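Local structure of ChrR-like cupin domain-containing protein (3EBR) at residues Gly14-Met20 with Val31-Lys35; Met55-Thr61 with Ala92-Pro98; Thr63-Val69 with Ala84-Glu90. The protein is of unknown function but has the cupin-type beta fold of the ChrR-like family and assembles as a tetramer. All coordinates share one frame; numbering follows the deposited sequence.

Contact 1 (Gly14-Met20 with Val31-Lys35)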
loop_
_atom_site.group_PDB
_atom_site.type_symbol
_atom_site.label_atom_id
_atom_site.label_comp_id
_atom_site.label_asym_id
_atom_site.label_seq_id
_atom_site.Cartn_x
_atom_site.Cartn_y
_atom_site.Cartn_z
ATOM N N GLY A 14 -17.501 12.087 -13.257
ATOM C CA GLY A 14 -18.274 10.927 -13.720
ATOM C C GLY A 14 -18.517 10.818 -15.222
ATOM O O GLY A 14 -18.431 9.727 -15.778
ATOM N N ASN A 15 -18.761 11.955 -15.871
ATOM C CA ASN A 15 -19.001 12.002 -17.335
ATOM C C ASN A 15 -17.745 12.459 -18.168
ATOM O O ASN A 15 -17.901 13.027 -19.247
ATOM C CB ASN A 15 -20.359 12.719 -17.683
ATOM C CG ASN A 15 -20.577 14.017 -16.944
ATOM O OD1 ASN A 15 -19.647 14.603 -16.406
ATOM N ND2 ASN A 15 -21.826 14.454 -16.887
ATOM N N ASP A 16 -16.533 12.216 -17.642
ATOM C CA ASP A 16 -15.238 12.456 -18.335
ATOM C C ASP A 16 -14.471 11.120 -18.575
ATOM O O ASP A 16 -13.305 11.120 -19.000
ATOM C CB ASP A 16 -14.365 13.468 -17.579
ATOM C CG ASP A 16 -14.923 14.885 -17.604
ATOM O OD1 ASP A 16 -15.788 15.227 -18.446
ATOM O OD2 ASP A 16 -14.446 15.684 -16.778
ATOM N N THR A 17 -15.143 9.997 -18.302
ATOM C CA THR A 17 -14.647 8.650 -18.491
ATOM C C THR A 17 -15.930 7.869 -18.863
ATOM O O THR A 17 -16.921 7.939 -18.127
ATOM C CB THR A 17 -13.902 8.118 -17.262
ATOM O OG1 THR A 17 -13.556 6.750 -17.500
ATOM C CG2 THR A 17 -14.740 8.220 -15.995
ATOM N N PRO A 18 -15.936 7.152 -20.008
ATOM C CA PRO A 18 -17.191 6.485 -20.382
ATOM C C PRO A 18 -17.541 5.166 -19.686
ATOM O O PRO A 18 -16.651 4.442 -19.230
ATOM C CB PRO A 18 -16.973 6.185 -21.878
ATOM C CG PRO A 18 -15.543 5.986 -22.017
ATOM C CD PRO A 18 -14.879 6.895 -21.012
ATOM N N TRP A 19 -18.855 4.907 -19.589
ATOM C CA TRP A 19 -19.385 3.644 -19.104
ATOM C C TRP A 19 -19.141 2.763 -20.298
ATOM O O TRP A 19 -19.384 3.201 -21.424
ATOM C CB TRP A 19 -20.879 3.633 -18.801
ATOM C CG TRP A 19 -21.288 4.119 -17.476
ATOM C CD1 TRP A 19 -21.872 5.306 -17.173
ATOM C CD2 TRP A 19 -21.182 3.389 -16.250
ATOM N NE1 TRP A 19 -22.140 5.368 -15.822
ATOM C CE2 TRP A 19 -21.726 4.202 -15.230
ATOM C CE3 TRP A 19 -20.676 2.119 -15.913
ATOM C CZ2 TRP A 19 -21.762 3.797 -13.881
ATOM C CZ3 TRP A 19 -20.716 1.710 -14.575
ATOM C CH2 TRP A 19 -21.259 2.549 -13.574
HETATM N N MSE A 20 -18.681 1.541 -20.078
HETATM C CA MSE A 20 -18.407 0.627 -21.181
HETATM C C MSE A 20 -18.675 -0.821 -20.797
HETATM O O MSE A 20 -18.481 -1.179 -19.641
HETATM C CB MSE A 20 -16.961 0.796 -21.638
HETATM C CG MSE A 20 -15.882 0.530 -20.561
HETATM SE SE MSE A 20 -14.080 0.835 -21.204
HETATM C CE MSE A 20 -14.189 -0.207 -22.480
ATOM N N VAL A 31 -18.649 -1.134 -16.858
ATOM C CA VAL A 31 -17.526 -0.689 -16.030
ATOM C C VAL A 31 -17.155 0.739 -16.431
ATOM O O VAL A 31 -17.357 1.114 -17.580
ATOM C CB VAL A 31 -16.297 -1.635 -16.174
ATOM C CG1 VAL A 31 -15.810 -1.694 -17.625
ATOM C CG2 VAL A 31 -15.146 -1.230 -15.232
ATOM N N LYS A 32 -16.678 1.537 -15.475
ATOM C CA LYS A 32 -16.217 2.907 -15.718
ATOM C C LYS A 32 -14.857 2.992 -15.025
ATOM O O LYS A 32 -14.786 2.783 -13.820
ATOM C CB LYS A 32 -17.206 3.951 -15.190
ATOM C CG LYS A 32 -16.766 5.429 -15.399
ATOM C CD LYS A 32 -17.746 6.464 -14.856
ATOM C CE LYS A 32 -19.007 6.571 -15.685
ATOM N NZ LYS A 32 -19.977 7.554 -15.106
ATOM N N TYR A 33 -13.797 3.286 -15.781
ATOM C CA TYR A 33 -12.434 3.384 -15.238
ATOM C C TYR A 33 -12.048 4.804 -14.817
ATOM O O TYR A 33 -12.126 5.730 -15.628
ATOM C CB TYR A 33 -11.407 2.863 -16.258
ATOM C CG TYR A 33 -11.574 1.395 -16.543
ATOM C CD1 TYR A 33 -11.061 0.450 -15.661
ATOM C CD2 TYR A 33 -12.246 0.942 -17.682
ATOM C CE1 TYR A 33 -11.213 -0.904 -15.891
ATOM C CE2 TYR A 33 -12.396 -0.422 -17.924
ATOM C CZ TYR A 33 -11.871 -1.333 -17.019
ATOM O OH TYR A 33 -12.012 -2.673 -17.200
ATOM N N PHE A 34 -11.641 4.953 -13.552
ATOM C CA PHE A 34 -11.182 6.228 -12.977
ATOM C C PHE A 34 -9.666 6.284 -12.821
ATOM O O PHE A 34 -9.083 7.344 -13.016
ATOM C CB PHE A 34 -11.846 6.500 -11.626
ATOM C CG PHE A 34 -13.300 6.836 -11.734
ATOM C CD1 PHE A 34 -13.703 8.154 -11.915
ATOM C CD2 PHE A 34 -14.265 5.847 -11.674
ATOM C CE1 PHE A 34 -15.042 8.483 -12.019
ATOM C CE2 PHE A 34 -15.613 6.169 -11.781
ATOM C CZ PHE A 34 -16.002 7.492 -11.952
ATOM N N LYS A 35 -9.038 5.176 -12.428
ATOM C CA LYS A 35 -7.599 5.135 -12.251
ATOM C C LYS A 35 -7.132 3.723 -12.591
ATOM O O LYS A 35 -7.853 2.781 -12.329
ATOM C CB LYS A 35 -7.256 5.489 -10.800
ATOM C CG LYS A 35 -5.939 6.223 -10.592
ATOM C CD LYS A 35 -6.109 7.668 -11.093
ATOM C CE LYS A 35 -4.883 8.488 -10.971
ATOM N NZ LYS A 35 -5.087 9.786 -11.684
HETATM O O HOH W 1 -13.825 4.070 -18.395
#
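Lys-32 runs past Thr-17 and across the indole of Trp-19, and here the contact is densely filled. The lysine chain is straight until it bends at its third torsion (chi3 -72°), which brings CE over the five-membered ring of Trp-19, 3.4 Å from its centroid, in a CH-pi contact. Lys-32 NZ then bonds to Gly-14 O at 2.8 Å, approaching from above the carbonyl plane. On the far side of the lysine stem, Thr-17 CG2 sits over one face of the Phe-34 ring, while Thr-17 OG1, anti to the backbone N (chi1 175°), donates to Tyr-33 O at 2.6 Å. The same hydroxyl accepts from a water that also donates to Pro-18 O and accepts from Tyr-33 N at 2.7 Å. Direct backbone pairing is confined to Met-20 and Val-31, an antiparallel hydrogen-bonded pair with distances of 2.9 Å from Met-20 N to Val-31 O and 2.8 Å from Val-31 N to Met-20 O. The selenium of Met-20 reaches the edge of the Tyr-33 ring, a Met-aromatic contact beside helix 133-146. Toward solvent the contact thins: Gly-14, Pro-18 and Trp-19 are partly exposed. An irregular loop is thus fastened to the edge of a sheet by side-chain and water-mediated bonds that satisfy buried backbone groups where regular strand pairing stops.

Contact 2 (Met55-Thr61 with Ala92-Pro98)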
loop_
_atom_site.group_PDB
_atom_site.type_symbol
_atom_site.label_atom_id
_atom_site.label_comp_id
_atom_site.label_asym_id
_atom_site.label_seq_id
_atom_site.Cartn_x
_atom_site.Cartn_y
_atom_site.Cartn_z
HETATM N N MSE A 55 -22.256 -14.077 -11.179
HETATM C CA MSE A 55 -20.989 -13.831 -11.910
HETATM C C MSE A 55 -19.941 -14.895 -11.630
HETATM O O MSE A 55 -20.096 -15.653 -10.664
HETATM C CB MSE A 55 -20.523 -12.396 -11.650
HETATM C CG MSE A 55 -21.169 -11.493 -12.665
HETATM SE SE MSE A 55 -20.777 -9.711 -12.409
HETATM C CE MSE A 55 -18.695 -9.669 -12.371
ATOM N N PRO A 56 -18.875 -14.965 -12.476
ATOM C CA PRO A 56 -17.907 -16.053 -12.273
ATOM C C PRO A 56 -17.115 -15.976 -10.985
ATOM O O PRO A 56 -16.905 -14.884 -10.461
ATOM C CB PRO A 56 -16.954 -15.898 -13.467
ATOM C CG PRO A 56 -17.022 -14.486 -13.792
ATOM C CD PRO A 56 -18.454 -14.121 -13.616
ATOM N N ARG A 57 -16.735 -17.151 -10.477
ATOM C CA ARG A 57 -15.952 -17.237 -9.268
ATOM C C ARG A 57 -14.557 -16.757 -9.644
ATOM O O ARG A 57 -14.056 -17.081 -10.729
ATOM C CB ARG A 57 -15.914 -18.655 -8.696
ATOM C CG ARG A 57 -15.208 -18.745 -7.327
ATOM C CD ARG A 57 -15.511 -20.061 -6.627
ATOM N NE ARG A 57 -15.120 -21.213 -7.446
ATOM C CZ ARG A 57 -13.988 -21.926 -7.366
ATOM N NH1 ARG A 57 -13.044 -21.696 -6.447
ATOM N NH2 ARG A 57 -13.816 -22.935 -8.219
ATOM N N HIS A 58 -13.974 -15.933 -8.785
ATOM C CA HIS A 58 -12.643 -15.409 -9.015
ATOM C C HIS A 58 -11.811 -15.535 -7.761
ATOM O O HIS A 58 -12.349 -15.492 -6.659
ATOM C CB HIS A 58 -12.676 -13.933 -9.463
ATOM C CG HIS A 58 -13.232 -12.975 -8.446
ATOM N ND1 HIS A 58 -14.530 -12.516 -8.487
ATOM C CD2 HIS A 58 -12.656 -12.371 -7.376
ATOM C CE1 HIS A 58 -14.729 -11.676 -7.485
ATOM N NE2 HIS A 58 -13.610 -11.578 -6.790
ATOM N N HIS A 59 -10.511 -15.721 -7.965
ATOM C CA HIS A 59 -9.508 -15.765 -6.924
ATOM C C HIS A 59 -8.869 -14.423 -7.136
ATOM O O HIS A 59 -8.568 -14.099 -8.293
ATOM C CB HIS A 59 -8.482 -16.857 -7.162
ATOM C CG HIS A 59 -7.350 -16.863 -6.181
ATOM N ND1 HIS A 59 -7.294 -17.730 -5.111
ATOM C CD2 HIS A 59 -6.224 -16.115 -6.117
ATOM C CE1 HIS A 59 -6.182 -17.517 -4.433
ATOM N NE2 HIS A 59 -5.517 -16.541 -5.020
ATOM N N HIS A 60 -8.675 -13.661 -6.057
ATOM C CA HIS A 60 -8.047 -12.341 -6.126
ATOM C C HIS A 60 -6.724 -12.337 -5.345
ATOM O O HIS A 60 -6.684 -12.781 -4.196
ATOM C CB HIS A 60 -8.999 -11.251 -5.639
ATOM C CG HIS A 60 -8.428 -9.884 -5.790
ATOM N ND1 HIS A 60 -7.984 -9.404 -7.000
ATOM C CD2 HIS A 60 -8.252 -8.885 -4.902
ATOM C CE1 HIS A 60 -7.523 -8.181 -6.843
ATOM N NE2 HIS A 60 -7.687 -7.835 -5.581
ATOM N N THR A 61 -5.664 -11.817 -5.977
ATOM C CA THR A 61 -4.318 -11.773 -5.390
ATOM C C THR A 61 -4.021 -10.709 -4.321
ATOM O O THR A 61 -3.146 -10.941 -3.482
ATOM C CB THR A 61 -3.275 -11.641 -6.538
ATOM O OG1 THR A 61 -3.524 -10.449 -7.290
ATOM C CG2 THR A 61 -3.345 -12.855 -7.476
ATOM N N ALA A 92 -6.464 -10.558 0.708
ATOM C CA ALA A 92 -5.602 -11.317 -0.232
ATOM C C ALA A 92 -5.799 -12.849 -0.333
ATOM O O ALA A 92 -6.196 -13.494 0.638
ATOM C CB ALA A 92 -4.134 -11.009 0.081
ATOM N N SER A 93 -5.554 -13.367 -1.544
ATOM C CA SER A 93 -5.620 -14.794 -1.918
ATOM C C SER A 93 -6.872 -15.558 -1.456
ATOM O O SER A 93 -6.777 -16.646 -0.910
ATOM C CB SER A 93 -4.339 -15.485 -1.422
ATOM O OG SER A 93 -3.201 -14.783 -1.897
ATOM N N THR A 94 -8.032 -14.957 -1.679
ATOM C CA THR A 94 -9.326 -15.537 -1.313
ATOM C C THR A 94 -10.183 -15.675 -2.575
ATOM O O THR A 94 -9.981 -14.935 -3.553
ATOM C CB THR A 94 -10.016 -14.697 -0.234
ATOM O OG1 THR A 94 -10.151 -13.354 -0.697
ATOM C CG2 THR A 94 -9.184 -14.709 1.047
ATOM N N ARG A 95 -11.132 -16.619 -2.526
ATOM C CA ARG A 95 -12.034 -16.950 -3.640
ATOM C C ARG A 95 -13.471 -16.538 -3.344
ATOM O O ARG A 95 -13.972 -16.790 -2.247
ATOM C CB ARG A 95 -11.912 -18.442 -3.956
ATOM C CG ARG A 95 -10.546 -18.755 -4.540
ATOM C CD ARG A 95 -10.237 -20.211 -4.669
ATOM N NE ARG A 95 -8.879 -20.385 -5.201
ATOM C CZ ARG A 95 -8.233 -21.547 -5.328
ATOM N NH1 ARG A 95 -8.797 -22.721 -5.005
ATOM N NH2 ARG A 95 -6.988 -21.533 -5.816
ATOM N N HIS A 96 -14.113 -15.891 -4.320
ATOM C CA HIS A 96 -15.482 -15.388 -4.198
ATOM C C HIS A 96 -16.302 -15.463 -5.473
ATOM O O HIS A 96 -15.769 -15.207 -6.552
ATOM C CB HIS A 96 -15.445 -13.924 -3.798
ATOM C CG HIS A 96 -14.916 -13.690 -2.429
ATOM N ND1 HIS A 96 -13.657 -13.184 -2.206
ATOM C CD2 HIS A 96 -15.435 -13.976 -1.211
ATOM C CE1 HIS A 96 -13.440 -13.124 -0.906
ATOM N NE2 HIS A 96 -14.503 -13.599 -0.277
ATOM N N THR A 97 -17.605 -15.726 -5.314
ATOM C CA THR A 97 -18.578 -15.824 -6.394
ATOM C C THR A 97 -19.604 -14.712 -6.139
ATOM O O THR A 97 -20.574 -14.928 -5.400
ATOM C CB THR A 97 -19.263 -17.191 -6.420
ATOM O OG1 THR A 97 -18.270 -18.200 -6.549
ATOM C CG2 THR A 97 -20.233 -17.281 -7.594
ATOM N N PRO A 98 -19.392 -13.514 -6.721
ATOM C CA PRO A 98 -20.353 -12.446 -6.464
ATOM C C PRO A 98 -21.648 -12.683 -7.218
ATOM O O PRO A 98 -21.640 -13.286 -8.298
ATOM C CB PRO A 98 -19.649 -11.204 -7.004
ATOM C CG PRO A 98 -18.805 -11.718 -8.104
ATOM C CD PRO A 98 -18.331 -13.067 -7.644
#
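The imidazole of His-59 has Thr-94 O over one face, near the rim, and Arg-95 NE close to its plane at the edge. Arg-95 NE donates to His-59 ND1 at 3.1 Å with an N-H...N angle of 153°, although the ring and guanidinium planes stand 65° apart. The ring of His-58, on the opposite face of the sheet, carries His-96 O over one face, 3.5 Å from His-58 ND1; a first torsion of 64° sets CG between the backbone N and carbonyl carbon, swinging the ring across that oxygen. Pro-98 CD approaches obliquely, 3.9 Å from His-58 CE1. The two strands run antiparallel between these faces. His-58 and His-96 form a hydrogen-bonded pair, N to O 3.0 Å each way, and Met-55 N reaches Pro-98 O at 3.1 Å. At the other end Ser-93 and Thr-94 both oppose His-60, a G1 beta bulge. Arg-57 NH1 and Arg-95 NE are 4.5 Å apart, and both guanidinium groups make long, weak ion pairs with Asp-125, whose carboxylate probably offsets their charge. His-58, His-60 and His-96 share one face of the sheet, in positions recalling the cupin-motif histidines that bind metal in many relatives; whether they do so here is not established. On the other side, His-59 NE2 and Ser-93 OG both bond to Glu-117 of the third subunit. His-59 thus bridges Arg-95 and that carboxylate, an arrangement consistent with a proton on NE2.

Contact 3 (Thr63-Val69 with Ala84-Glu90)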
loop_
_atom_site.group_PDB
_atom_site.type_symbol
_atom_site.label_atom_id
_atom_site.label_comp_id
_atom_site.label_asym_id
_atom_site.label_seq_id
_atom_site.Cartn_x
_atom_site.Cartn_y
_atom_site.Cartn_z
ATOM N N THR A 63 -6.070 -6.926 -2.352
ATOM C CA THR A 63 -7.281 -6.538 -1.638
ATOM C C THR A 63 -8.286 -5.898 -2.574
ATOM O O THR A 63 -7.957 -5.561 -3.717
ATOM C CB THR A 63 -6.949 -5.545 -0.525
ATOM O OG1 THR A 63 -6.298 -4.413 -1.098
ATOM C CG2 THR A 63 -6.027 -6.179 0.500
ATOM N N VAL A 64 -9.519 -5.778 -2.086
ATOM C CA VAL A 64 -10.611 -5.135 -2.795
ATOM C C VAL A 64 -11.470 -4.400 -1.765
ATOM O O VAL A 64 -11.900 -5.022 -0.799
ATOM C CB VAL A 64 -11.536 -6.105 -3.560
ATOM C CG1 VAL A 64 -12.617 -5.320 -4.309
ATOM C CG2 VAL A 64 -10.775 -6.939 -4.542
ATOM N N ILE A 65 -11.655 -3.093 -1.933
ATOM C CA ILE A 65 -12.517 -2.288 -1.083
ATOM C C ILE A 65 -13.743 -2.040 -1.962
ATOM O O ILE A 65 -13.584 -1.520 -3.067
ATOM C CB ILE A 65 -11.896 -0.959 -0.696
ATOM C CG1 ILE A 65 -10.643 -1.176 0.167
ATOM C CG2 ILE A 65 -12.924 -0.091 0.056
ATOM C CD1 ILE A 65 -9.888 0.091 0.482
ATOM N N VAL A 66 -14.935 -2.432 -1.512
ATOM C CA VAL A 66 -16.160 -2.234 -2.273
ATOM C C VAL A 66 -17.174 -1.404 -1.489
ATOM O O VAL A 66 -17.557 -1.806 -0.395
ATOM C CB VAL A 66 -16.859 -3.567 -2.648
ATOM C CG1 VAL A 66 -18.081 -3.273 -3.491
ATOM C CG2 VAL A 66 -15.933 -4.506 -3.397
ATOM N N TYR A 67 -17.555 -0.242 -2.036
ATOM C CA TYR A 67 -18.588 0.624 -1.489
ATOM C C TYR A 67 -19.791 0.469 -2.436
ATOM O O TYR A 67 -19.688 0.783 -3.625
ATOM C CB TYR A 67 -18.165 2.082 -1.393
ATOM C CG TYR A 67 -19.322 2.971 -0.997
ATOM C CD1 TYR A 67 -19.802 2.973 0.306
ATOM C CD2 TYR A 67 -19.958 3.786 -1.933
ATOM C CE1 TYR A 67 -20.889 3.776 0.679
ATOM C CE2 TYR A 67 -21.051 4.587 -1.573
ATOM C CZ TYR A 67 -21.499 4.582 -0.265
ATOM O OH TYR A 67 -22.555 5.373 0.090
ATOM N N THR A 68 -20.924 0.024 -1.902
ATOM C CA THR A 68 -22.134 -0.197 -2.692
ATOM C C THR A 68 -22.909 1.109 -2.831
ATOM O O THR A 68 -23.445 1.632 -1.847
ATOM C CB THR A 68 -22.997 -1.275 -2.033
ATOM O OG1 THR A 68 -22.188 -2.441 -1.836
ATOM C CG2 THR A 68 -24.224 -1.611 -2.886
ATOM N N VAL A 69 -22.958 1.629 -4.058
ATOM C CA VAL A 69 -23.641 2.897 -4.352
ATOM C C VAL A 69 -25.145 2.619 -4.339
ATOM O O VAL A 69 -25.901 3.383 -3.734
ATOM C CB VAL A 69 -23.133 3.527 -5.655
ATOM C CG1 VAL A 69 -23.831 4.836 -5.920
ATOM C CG2 VAL A 69 -21.633 3.766 -5.555
ATOM N N ALA A 84 -26.829 -0.972 -0.131
ATOM C CA ALA A 84 -26.375 0.373 -0.499
ATOM C C ALA A 84 -25.935 1.075 0.784
ATOM O O ALA A 84 -26.621 0.973 1.803
ATOM C CB ALA A 84 -27.466 1.151 -1.182
ATOM N N GLY A 85 -24.773 1.726 0.743
ATOM C CA GLY A 85 -24.195 2.400 1.911
ATOM C C GLY A 85 -23.247 1.533 2.739
ATOM O O GLY A 85 -22.680 2.021 3.722
ATOM N N SER A 86 -23.062 0.263 2.354
ATOM C CA SER A 86 -22.173 -0.653 3.058
ATOM C C SER A 86 -20.790 -0.610 2.440
ATOM O O SER A 86 -20.608 -0.062 1.350
ATOM C CB SER A 86 -22.695 -2.084 2.983
ATOM O OG SER A 86 -22.690 -2.561 1.655
ATOM N N VAL A 87 -19.835 -1.185 3.173
ATOM C CA VAL A 87 -18.442 -1.307 2.767
ATOM C C VAL A 87 -18.012 -2.756 2.969
ATOM O O VAL A 87 -18.186 -3.286 4.065
ATOM C CB VAL A 87 -17.481 -0.388 3.559
ATOM C CG1 VAL A 87 -16.012 -0.684 3.190
ATOM C CG2 VAL A 87 -17.794 1.048 3.296
ATOM N N VAL A 88 -17.516 -3.390 1.905
ATOM C CA VAL A 88 -16.992 -4.758 1.940
ATOM C C VAL A 88 -15.477 -4.654 1.711
ATOM O O VAL A 88 -15.056 -3.922 0.826
ATOM C CB VAL A 88 -17.635 -5.687 0.886
ATOM C CG1 VAL A 88 -16.923 -7.049 0.855
ATOM C CG2 VAL A 88 -19.116 -5.865 1.152
ATOM N N TYR A 89 -14.684 -5.365 2.514
ATOM C CA TYR A 89 -13.229 -5.374 2.406
ATOM C C TYR A 89 -12.766 -6.817 2.176
ATOM O O TYR A 89 -12.724 -7.598 3.126
ATOM C CB TYR A 89 -12.584 -4.778 3.672
ATOM C CG TYR A 89 -11.120 -4.333 3.504
ATOM C CD1 TYR A 89 -10.059 -5.263 3.412
ATOM C CD2 TYR A 89 -10.793 -2.964 3.480
ATOM C CE1 TYR A 89 -8.726 -4.834 3.264
ATOM C CE2 TYR A 89 -9.470 -2.532 3.336
ATOM C CZ TYR A 89 -8.446 -3.471 3.219
ATOM O OH TYR A 89 -7.155 -3.020 3.093
ATOM N N GLU A 90 -12.474 -7.173 0.915
ATOM C CA GLU A 90 -11.972 -8.502 0.572
ATOM C C GLU A 90 -10.448 -8.527 0.857
ATOM O O GLU A 90 -9.746 -7.578 0.495
ATOM C CB GLU A 90 -12.185 -8.907 -0.900
ATOM C CG GLU A 90 -13.555 -8.735 -1.596
ATOM C CD GLU A 90 -13.600 -9.416 -3.012
ATOM O OE1 GLU A 90 -13.267 -10.608 -3.143
ATOM O OE2 GLU A 90 -14.084 -8.801 -3.992
#
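Two adjacent antiparallel strands of the cupin fold, 64-70 and 87-90, meet here in a regular pairing. At its middle Val-66 and Val-88 exchange backbone hydrogen bonds of 2.8 Å in both directions, from Val-66 N to Val-88 O and from Val-88 N to Val-66 O. Val-64 and Glu-90 are paired likewise, the bond from Glu-90 N to Val-64 O measuring 2.8 Å. Ahead of strand 87-90, Gly-85 N reaches Thr-68 O at 2.9 Å. Ile-65 and Tyr-89 share a face: CG1 of the isoleucine lies 3.6 Å from CE2 of the tyrosine ring, the two side chains crossing at a slant. In the jelly-roll arrangement of cupins such strands wall the barrel, and here strand 87-90, outermost within its chain, pairs with a strand of the second subunit, so the sheet continues across the interface. Tyr-67, its CG anti to the backbone N (chi1 172°), turns one edge to Val-87 CG2, 4.1 Å from Tyr-67 CD1, and stacks on Phe-111 of the second subunit. On the other face Glu-90 runs alongside Val-64, its OE2 lying 3.7 Å from Val-64 CB; that oxygen also makes a weak hydrogen bond to Tyr-75 OH.

Contacts 1 and 3 are both largely buried and reach the same six-stranded sheet, one at each strand that is outermost within the chain, with centres about 18 Å apart. Contact 1 attaches an irregular loop there through lysine, threonine and water, whereas contact 3 is repetitive backbone pairing padded by aliphatic and aromatic groups. Contact 2, only partly buried, belongs to the second sheet and is richer in histidine and arginine. Contact 3 is nested in the loop that contact 2 closes, and the two touch: His-96 ND1 lies 2.8 Å from Glu-90 OE1, a close polar pair. All three contacts meet the second subunit, so each also takes part in the assembly.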